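Local coordinates for superoxide dismutase 1 (Perkinsus marinus, PDB 2CW2), which probably catalyses the iron-dependent disproportionation of superoxide to hydrogen peroxide and molecular oxygen, so removing radicals that are toxic to the cell, at residues L38-N43 with L112-G117; N70-A73 with T78-S81; G122-L127 with D219-A224; V155-I158 with K163-I166. All blocks are in the same frame, centred on the assembly; numbering follows the deposited sequence.

Interaction 1: residues L38-N43 with L112-G117; sequences LPYVKN and LAPNGG
Tyr40, in the loop before helix 51-73, within the alpha-hairpin domain of the iron/manganese superoxide dismutase family, packs against Leu112 and Pro114, where the chain leaves helix 93-110 and enters a type I beta turn. That turn runs from Ala113 to Gly116 and is closed by Gly116 N bonding to Ala113 O at 3.1 Å. The tyrosine ring meets its partners obliquely. Its CD2 lies 3.8 Å from Pro114 CD, while CE2, the next atom of the ring, comes within 3.3 Å of Leu112 O. Beyond the ring, Tyr40 OH is 3.8 Å from Leu112 CB and 3.9 Å from Leu112 CD1, although its hydrogen-bond partner is Phe109 O. With chi1 at 33°, CG sits between the backbone N and the carbonyl carbon, and the ring passes over its own neighbour: Pro39 CD stands 3.7 Å above the ring plane, nearer its border than its centre. The hydroxyl bond and this proline together probably limit how the ring can turn. Around the contact, Tyr40 also touches Leu54 of helix 51-73, and Leu112 rests on Leu45 and Met49, its side chain about 10 Å from the bound iron. Backbone bonding of Ala113 to Leu211 ties the turn to the loop before helix 214-223.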
# COMPACT_ATOMS: atom_id res chain seq x y z
N LEU A 38 8.39 19.68 -9.15
CA LEU A 38 8.66 19.89 -7.73
C LEU A 38 9.03 21.35 -7.53
O LEU A 38 9.74 21.95 -8.35
CB LEU A 38 9.85 19.03 -7.32
CG LEU A 38 9.70 17.75 -6.51
CD1 LEU A 38 8.29 17.16 -6.47
CD2 LEU A 38 10.76 16.69 -6.86
N PRO A 39 8.56 21.94 -6.44
CA PRO A 39 8.94 23.33 -6.11
C PRO A 39 10.33 23.51 -5.49
O PRO A 39 10.63 24.60 -5.02
CB PRO A 39 7.83 23.80 -5.15
CG PRO A 39 7.08 22.55 -4.72
CD PRO A 39 7.60 21.37 -5.48
N TYR A 40 11.16 22.46 -5.50
CA TYR A 40 12.51 22.50 -4.93
C TYR A 40 13.36 21.47 -5.66
O TYR A 40 12.83 20.56 -6.33
CB TYR A 40 12.48 22.22 -3.41
CG TYR A 40 11.36 21.24 -3.04
CD1 TYR A 40 11.49 19.88 -3.32
CD2 TYR A 40 10.17 21.70 -2.46
CE1 TYR A 40 10.46 18.99 -3.04
CE2 TYR A 40 9.13 20.82 -2.18
CZ TYR A 40 9.29 19.46 -2.47
OH TYR A 40 8.28 18.58 -2.20
N VAL A 41 14.68 21.59 -5.53
CA VAL A 41 15.59 20.64 -6.18
C VAL A 41 15.56 19.32 -5.40
O VAL A 41 15.04 19.26 -4.28
CB VAL A 41 17.01 21.19 -6.27
CG1 VAL A 41 17.01 22.54 -7.02
CG2 VAL A 41 17.58 21.34 -4.86
N LYS A 42 16.11 18.28 -6.00
CA LYS A 42 15.97 16.93 -5.45
C LYS A 42 16.59 16.71 -4.07
O LYS A 42 16.06 15.90 -3.29
CB LYS A 42 16.51 15.90 -6.45
CG LYS A 42 15.70 15.85 -7.74
CD LYS A 42 14.31 15.23 -7.52
CE LYS A 42 13.52 15.11 -8.83
NZ LYS A 42 14.16 14.18 -9.81
N ASN A 43 17.66 17.43 -3.74
CA ASN A 43 18.30 17.21 -2.44
C ASN A 43 17.81 18.19 -1.35
O ASN A 43 18.35 18.21 -0.23
CB ASN A 43 19.84 17.19 -2.56
CG ASN A 43 20.44 18.55 -2.80
OD1 ASN A 43 19.74 19.57 -2.78
ND2 ASN A 43 21.77 18.59 -2.99
N LEU A 112 5.44 20.22 1.35
CA LEU A 112 6.78 20.13 1.93
C LEU A 112 7.63 21.31 1.45
O LEU A 112 7.34 21.91 0.41
CB LEU A 112 7.47 18.82 1.53
CG LEU A 112 6.62 17.56 1.52
CD1 LEU A 112 7.36 16.36 0.92
CD2 LEU A 112 6.14 17.30 2.94
N ALA A 113 8.68 21.64 2.19
CA ALA A 113 9.54 22.76 1.78
C ALA A 113 10.90 22.68 2.50
O ALA A 113 10.97 22.28 3.65
CB ALA A 113 8.86 24.09 2.08
N PRO A 114 11.96 23.07 1.80
CA PRO A 114 13.30 23.07 2.40
C PRO A 114 13.43 24.00 3.60
O PRO A 114 14.24 23.72 4.49
CB PRO A 114 14.21 23.56 1.26
CG PRO A 114 13.32 24.04 0.17
CD PRO A 114 11.95 23.52 0.40
N ASN A 115 12.68 25.09 3.64
CA ASN A 115 12.77 25.97 4.81
C ASN A 115 11.50 25.84 5.64
O ASN A 115 11.09 26.77 6.34
CB ASN A 115 13.00 27.43 4.40
CG ASN A 115 13.40 28.33 5.58
OD1 ASN A 115 14.14 27.92 6.45
ND2 ASN A 115 12.87 29.55 5.61
N GLY A 116 10.87 24.67 5.55
CA GLY A 116 9.61 24.46 6.26
C GLY A 116 9.85 23.89 7.65
O GLY A 116 10.92 24.05 8.23
N GLY A 117 8.84 23.20 8.18
CA GLY A 117 8.93 22.54 9.47
C GLY A 117 8.64 23.44 10.65
O GLY A 117 8.19 24.60 10.51

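Interaction 2: residues N70-A73 with T78-S81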
# COMPACT_ATOMS: atom_id res chain seq x y z
N ASN A 70 -3.71 10.32 -18.83
CA ASN A 70 -3.71 10.83 -20.20
C ASN A 70 -4.11 9.77 -21.24
O ASN A 70 -4.83 10.06 -22.22
CB ASN A 70 -2.34 11.45 -20.52
CG ASN A 70 -2.25 12.89 -20.04
OD1 ASN A 70 -3.28 13.56 -19.88
ND2 ASN A 70 -1.02 13.39 -19.84
N SER A 71 -3.68 8.54 -20.99
CA SER A 71 -4.04 7.42 -21.84
C SER A 71 -5.56 7.23 -21.85
O SER A 71 -6.15 6.99 -22.89
CB SER A 71 -3.31 6.14 -21.38
OG SER A 71 -3.48 5.09 -22.32
N ILE A 72 -6.17 7.36 -20.67
CA ILE A 72 -7.62 7.27 -20.57
C ILE A 72 -8.28 8.48 -21.19
O ILE A 72 -9.29 8.35 -21.90
CB ILE A 72 -8.04 7.09 -19.10
CG1 ILE A 72 -7.61 5.71 -18.61
CG2 ILE A 72 -9.56 7.27 -18.93
CD1 ILE A 72 -7.57 5.62 -17.14
N ALA A 73 -7.72 9.67 -20.94
CA ALA A 73 -8.27 10.91 -21.49
C ALA A 73 -8.33 10.86 -23.01
O ALA A 73 -9.26 11.40 -23.63
CB ALA A 73 -7.45 12.12 -21.03
N THR A 78 -14.98 12.74 -21.97
CA THR A 78 -15.60 13.14 -20.72
C THR A 78 -14.54 13.32 -19.62
O THR A 78 -14.49 14.36 -18.95
CB THR A 78 -16.65 12.07 -20.29
OG1 THR A 78 -17.87 12.29 -21.00
CG2 THR A 78 -17.05 12.24 -18.83
N ILE A 79 -13.69 12.32 -19.45
CA ILE A 79 -12.60 12.44 -18.49
C ILE A 79 -11.66 13.56 -18.93
O ILE A 79 -11.32 14.45 -18.14
CB ILE A 79 -11.84 11.12 -18.36
CG1 ILE A 79 -12.53 10.21 -17.33
CG2 ILE A 79 -10.39 11.37 -17.93
CD1 ILE A 79 -12.72 8.80 -17.81
N ALA A 80 -11.26 13.81 -20.42
CA ALA A 80 -10.46 14.98 -20.81
C ALA A 80 -11.12 16.32 -20.47
O ALA A 80 -10.42 17.31 -20.27
CB ALA A 80 -10.14 14.90 -22.29
N SER A 81 -12.45 16.37 -20.40
CA SER A 81 -13.13 17.64 -20.16
C SER A 81 -13.17 18.06 -18.70
O SER A 81 -13.46 19.22 -18.39
CB SER A 81 -14.54 17.64 -20.75
OG SER A 81 -15.44 16.84 -19.99
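Ile79 is the bump of this contact, pushing two branches against the last turn of helix 51-73 from the short helix 77-81 that follows it. Its longer branch ends at CD1, 3.7 Å from Ile72 CG2, where the two isoleucines meet at a slant. Its CG2, anti to the backbone N (chi1, taken to CG1, is -86°), goes instead to the shallow spot over Ala73, 4.2 Å from Ala73 CA and 4.3 Å from Ala73 CB. One step further on, Ala80 lies against Ala73, methyl to methyl: its CB is 4.1 Å from Ala73 CB and 3.8 Å from Ala73 O. The small residues let the backbones come very close, with Ala73 CA and Ala80 CA 4.7 Å apart. Outside the two segments, Ile72 also touches Gln98 and Ile79 touches Pro95, both of helix 93-110, while Pro32 and Phe33 pack on Ala73. In and beside the short helix, Ser81 OG bonds to Thr78 O at 2.9 Å and Ile79 N to Asn76 OD1. The interface is mostly methyl on methyl, with Ala73 CA and one carbonyl oxygen alongside; with no polar bond between the segments, it probably rests on van der Waals fit and apolar burial, well away from the iron site.

Interaction 3: residues G122-L127 with D219-A224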
# COMPACT_ATOMS: atom_id res chain seq x y z
N GLY A 122 0.82 32.33 11.75
CA GLY A 122 -0.28 32.86 10.96
C GLY A 122 -1.62 32.18 11.22
O GLY A 122 -1.86 31.63 12.29
N LYS A 123 -2.51 32.20 10.23
CA LYS A 123 -3.86 31.71 10.47
C LYS A 123 -3.99 30.22 10.84
O LYS A 123 -4.81 29.88 11.69
CB LYS A 123 -4.80 32.05 9.30
CG LYS A 123 -6.26 31.96 9.71
CD LYS A 123 -6.66 33.18 10.56
CE LYS A 123 -6.44 34.51 9.78
NZ LYS A 123 -5.52 35.53 10.43
N ILE A 124 -3.22 29.32 10.23
CA ILE A 124 -3.41 27.90 10.63
C ILE A 124 -3.01 27.71 12.07
O ILE A 124 -3.57 26.86 12.75
CB ILE A 124 -2.59 26.82 9.85
CG1 ILE A 124 -1.60 27.42 8.90
CG2 ILE A 124 -3.46 25.57 9.43
CD1 ILE A 124 -0.33 27.70 9.62
N ALA A 125 -2.01 28.45 12.53
CA ALA A 125 -1.58 28.29 13.92
C ALA A 125 -2.74 28.61 14.84
O ALA A 125 -3.02 27.89 15.82
CB ALA A 125 -0.36 29.18 14.21
N GLU A 126 -3.45 29.69 14.52
CA GLU A 126 -4.61 30.12 15.28
C GLU A 126 -5.71 29.05 15.25
O GLU A 126 -6.29 28.73 16.29
CB GLU A 126 -5.13 31.45 14.69
CG GLU A 126 -6.36 32.03 15.37
CD GLU A 126 -6.79 33.34 14.70
OE1 GLU A 126 -7.96 33.42 14.26
OE2 GLU A 126 -5.93 34.26 14.58
N LEU A 127 -5.98 28.49 14.08
CA LEU A 127 -7.07 27.52 13.91
C LEU A 127 -6.71 26.20 14.57
O LEU A 127 -7.58 25.52 15.14
CB LEU A 127 -7.39 27.31 12.43
CG LEU A 127 -7.99 28.56 11.74
CD1 LEU A 127 -8.05 28.39 10.23
CD2 LEU A 127 -9.37 28.90 12.29
N ASP A 219 -1.79 29.49 2.69
CA ASP A 219 -2.45 29.85 1.45
C ASP A 219 -3.76 29.07 1.29
O ASP A 219 -4.76 29.61 0.82
CB ASP A 219 -1.55 29.55 0.24
CG ASP A 219 -0.34 30.48 0.13
OD1 ASP A 219 -0.34 31.59 0.74
OD2 ASP A 219 0.66 30.20 -0.59
N ASN A 220 -3.76 27.78 1.64
CA ASN A 220 -4.99 26.99 1.54
C ASN A 220 -6.06 27.54 2.47
O ASN A 220 -7.25 27.60 2.13
CB ASN A 220 -4.74 25.50 1.86
CG ASN A 220 -3.74 24.85 0.90
OD1 ASN A 220 -3.02 23.92 1.26
ND2 ASN A 220 -3.69 25.34 -0.33
N VAL A 221 -5.63 27.93 3.68
CA VAL A 221 -6.54 28.56 4.64
C VAL A 221 -7.17 29.82 4.05
O VAL A 221 -8.40 29.98 4.08
CB VAL A 221 -5.81 28.89 5.95
CG1 VAL A 221 -6.68 29.82 6.86
CG2 VAL A 221 -5.41 27.59 6.69
N ALA A 222 -6.31 30.70 3.56
CA ALA A 222 -6.72 31.99 2.99
C ALA A 222 -7.72 31.82 1.86
O ALA A 222 -8.72 32.53 1.79
CB ALA A 222 -5.48 32.75 2.47
N LYS A 223 -7.44 30.88 0.96
CA LYS A 223 -8.32 30.61 -0.17
C LYS A 223 -9.68 30.07 0.22
O LYS A 223 -10.69 30.35 -0.44
CB LYS A 223 -7.64 29.63 -1.14
CG LYS A 223 -6.61 30.33 -2.02
CD LYS A 223 -5.73 29.33 -2.76
CE LYS A 223 -4.85 30.06 -3.76
NZ LYS A 223 -3.46 30.26 -3.30
N ALA A 224 -9.72 29.25 1.27
CA ALA A 224 -10.99 28.80 1.82
C ALA A 224 -11.55 29.93 2.67
O ALA A 224 -10.84 30.87 3.01
CB ALA A 224 -10.80 27.55 2.65
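Lys123, Ile124 and Leu127 pack against Val221 with aliphatic groups alone: no flat group takes part, and the two methyls of Val221 divide the partners instead. An aromatic neighbour, Trp214 of helix 214-223, touches Ile124. The contact joins helix 122-132 to the C-terminal helix 214-223, with 91 residues between the two segments, as structural packing away from the metal site. Val221 is the central projection and accounts for 85 of the 144 Å² buried on both sides together. Its chi1 of 168° sets CG1 anti to the backbone N and CG2 beside that nitrogen, so the methyls fork toward different partners. CG1 lies 3.6 Å from Lys123 CG and 3.8 Å from Lys123 CB, the lysine stem crossing it at about a right angle. From the next turn of the helix, Leu127 CD1 reaches the same methyl tip to tip at 3.9 Å. CG2 is taken by Ile124 CG2, also at 3.9 Å. The helices 122-127 and 219-223 run nearly perpendicular, at 81°, with their axes 9.1 Å apart at closest approach, and Ile124 CA stands 6.8 Å from Val221 CA. Ile226, at the C terminus, touches both Leu127 and Val221. Only the carbon stem of Lys123 joins the packing, its chain bending so that the ammonium end leads away. The contact itself is thus held by apolar packing, while a directional bond between the two helices is supplied by Asn218 OD1, which accepts from Ile124 N near the start of helix 122-132.

Interaction 4: residues V155-I158 with K163-I166; sequences VWLI and KLKI
Val155, Leu157, Leu164 and Ile166 form the apolar side of a beta hairpin, which is covered by helices 122-132 and 135-148 through Phe132, Phe138 and Phe142. Val155 CG1 meets Ile166 CG2 at 3.7 Å. Leu157, with CG anti to the backbone N (chi1 175°), leans across to the other strand: CD1 lies over the opposite backbone, 3.6 Å from Lys165 O, and reaches 4.2 Å from Leu164 CB. The strands run antiparallel with axes 4.7 Å apart; Leu157 and Ile166 are a non-hydrogen-bonded pair, Ile158 and Lys165 a hydrogen-bonded one. In the latter, Ile158 N gives a nearly straight bond to Lys165 O (2.8 Å, 167°), and Lys165 N returns a more bent one to Ile158 O (3.0 Å, 152°). A CA-H...O contact of 3.3 Å from Leu164 CA also reaches Ile158 O. On the reverse face, which Trp156 shares, Ile158 and Lys165 lie side by side, CG2 to CB 4.1 Å; Trp156 NE1 bonds to Gly173 O. At the polar margin Lys163 makes a salt bridge with Asp131. Backbone bonding thus fixes the register, apolar packing joins one face to the helices, and the charged groups sit at the hairpin's outer margin, Lys165 on the strand and Lys163 just before it.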
# COMPACT_ATOMS: atom_id res chain seq x y z
N VAL A 155 -3.23 10.82 5.01
CA VAL A 155 -3.89 11.50 6.12
C VAL A 155 -3.99 12.97 5.74
O VAL A 155 -3.04 13.54 5.20
CB VAL A 155 -3.13 11.32 7.45
CG1 VAL A 155 -3.84 12.08 8.59
CG2 VAL A 155 -2.99 9.86 7.80
N TRP A 156 -5.17 13.55 5.96
CA TRP A 156 -5.45 14.92 5.55
C TRP A 156 -5.84 15.77 6.76
O TRP A 156 -6.53 15.28 7.66
CB TRP A 156 -6.67 14.93 4.62
CG TRP A 156 -6.51 14.19 3.35
CD1 TRP A 156 -6.77 12.85 3.13
CD2 TRP A 156 -6.10 14.73 2.10
NE1 TRP A 156 -6.52 12.53 1.81
CE2 TRP A 156 -6.11 13.67 1.16
CE3 TRP A 156 -5.71 16.01 1.67
CZ2 TRP A 156 -5.77 13.85 -0.18
CZ3 TRP A 156 -5.35 16.18 0.34
CH2 TRP A 156 -5.37 15.10 -0.56
N LEU A 157 -5.38 17.02 6.78
CA LEU A 157 -6.00 18.04 7.61
C LEU A 157 -6.93 18.75 6.65
O LEU A 157 -6.49 19.20 5.58
CB LEU A 157 -4.97 19.05 8.15
CG LEU A 157 -5.68 20.20 8.91
CD1 LEU A 157 -6.39 19.62 10.12
CD2 LEU A 157 -4.67 21.21 9.36
N ILE A 158 -8.21 18.81 7.02
CA ILE A 158 -9.25 19.41 6.21
C ILE A 158 -9.92 20.57 6.94
O ILE A 158 -9.89 20.64 8.15
CB ILE A 158 -10.27 18.28 5.92
CG1 ILE A 158 -10.47 18.13 4.44
CG2 ILE A 158 -11.51 18.35 6.78
CD1 ILE A 158 -9.38 17.31 3.89
N LYS A 163 -14.29 24.30 10.05
CA LYS A 163 -13.72 23.62 11.22
C LYS A 163 -12.61 22.69 10.77
O LYS A 163 -12.77 22.02 9.76
CB LYS A 163 -14.78 22.74 11.87
CG LYS A 163 -15.15 23.06 13.30
CD LYS A 163 -14.00 22.87 14.29
CE LYS A 163 -14.51 22.79 15.73
NZ LYS A 163 -13.95 23.83 16.62
N LEU A 164 -11.52 22.63 11.53
CA LEU A 164 -10.41 21.75 11.20
C LEU A 164 -10.74 20.33 11.63
O LEU A 164 -11.31 20.10 12.70
CB LEU A 164 -9.15 22.18 11.94
CG LEU A 164 -8.46 23.49 11.59
CD1 LEU A 164 -7.00 23.44 12.11
CD2 LEU A 164 -8.48 23.74 10.09
N LYS A 165 -10.37 19.37 10.80
CA LYS A 165 -10.57 17.98 11.15
C LYS A 165 -9.52 17.12 10.45
O LYS A 165 -9.11 17.41 9.33
CB LYS A 165 -11.99 17.57 10.75
CG LYS A 165 -12.34 16.13 10.81
CD LYS A 165 -13.59 15.92 9.93
CE LYS A 165 -14.87 15.97 10.72
NZ LYS A 165 -16.06 15.64 9.86
N ILE A 166 -9.09 16.06 11.13
CA ILE A 166 -8.14 15.13 10.55
C ILE A 166 -8.92 13.97 9.95
O ILE A 166 -9.73 13.34 10.65
CB ILE A 166 -7.15 14.61 11.60
CG1 ILE A 166 -6.29 15.75 12.12
CG2 ILE A 166 -6.29 13.47 10.99
CD1 ILE A 166 -5.53 15.44 13.41

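How the interactions relate
From the N terminus, interaction 1 opens at 38-43 and closes at 112-117, drawing together the ends of a largely helical span that carries the iron ligands His57 and His105. Interaction 2 lies wholly within that span, joining helix 51-73 to the short helix after it, its centre about 31 Å from that of interaction 1. Interaction 3 then opens at 122-127 and closes at 219-224, around a span holding the other two ligands, Asp187 and His191, as well as the sheet. Interaction 4, a hairpin of that sheet, falls inside it. The two loops follow in series and do not cross. Interactions 3 and 4 touch, with Leu127 C 3.7 Å from Leu164 CD1, so helix 122-132 packs on helix 214-223 and on the hairpin alike.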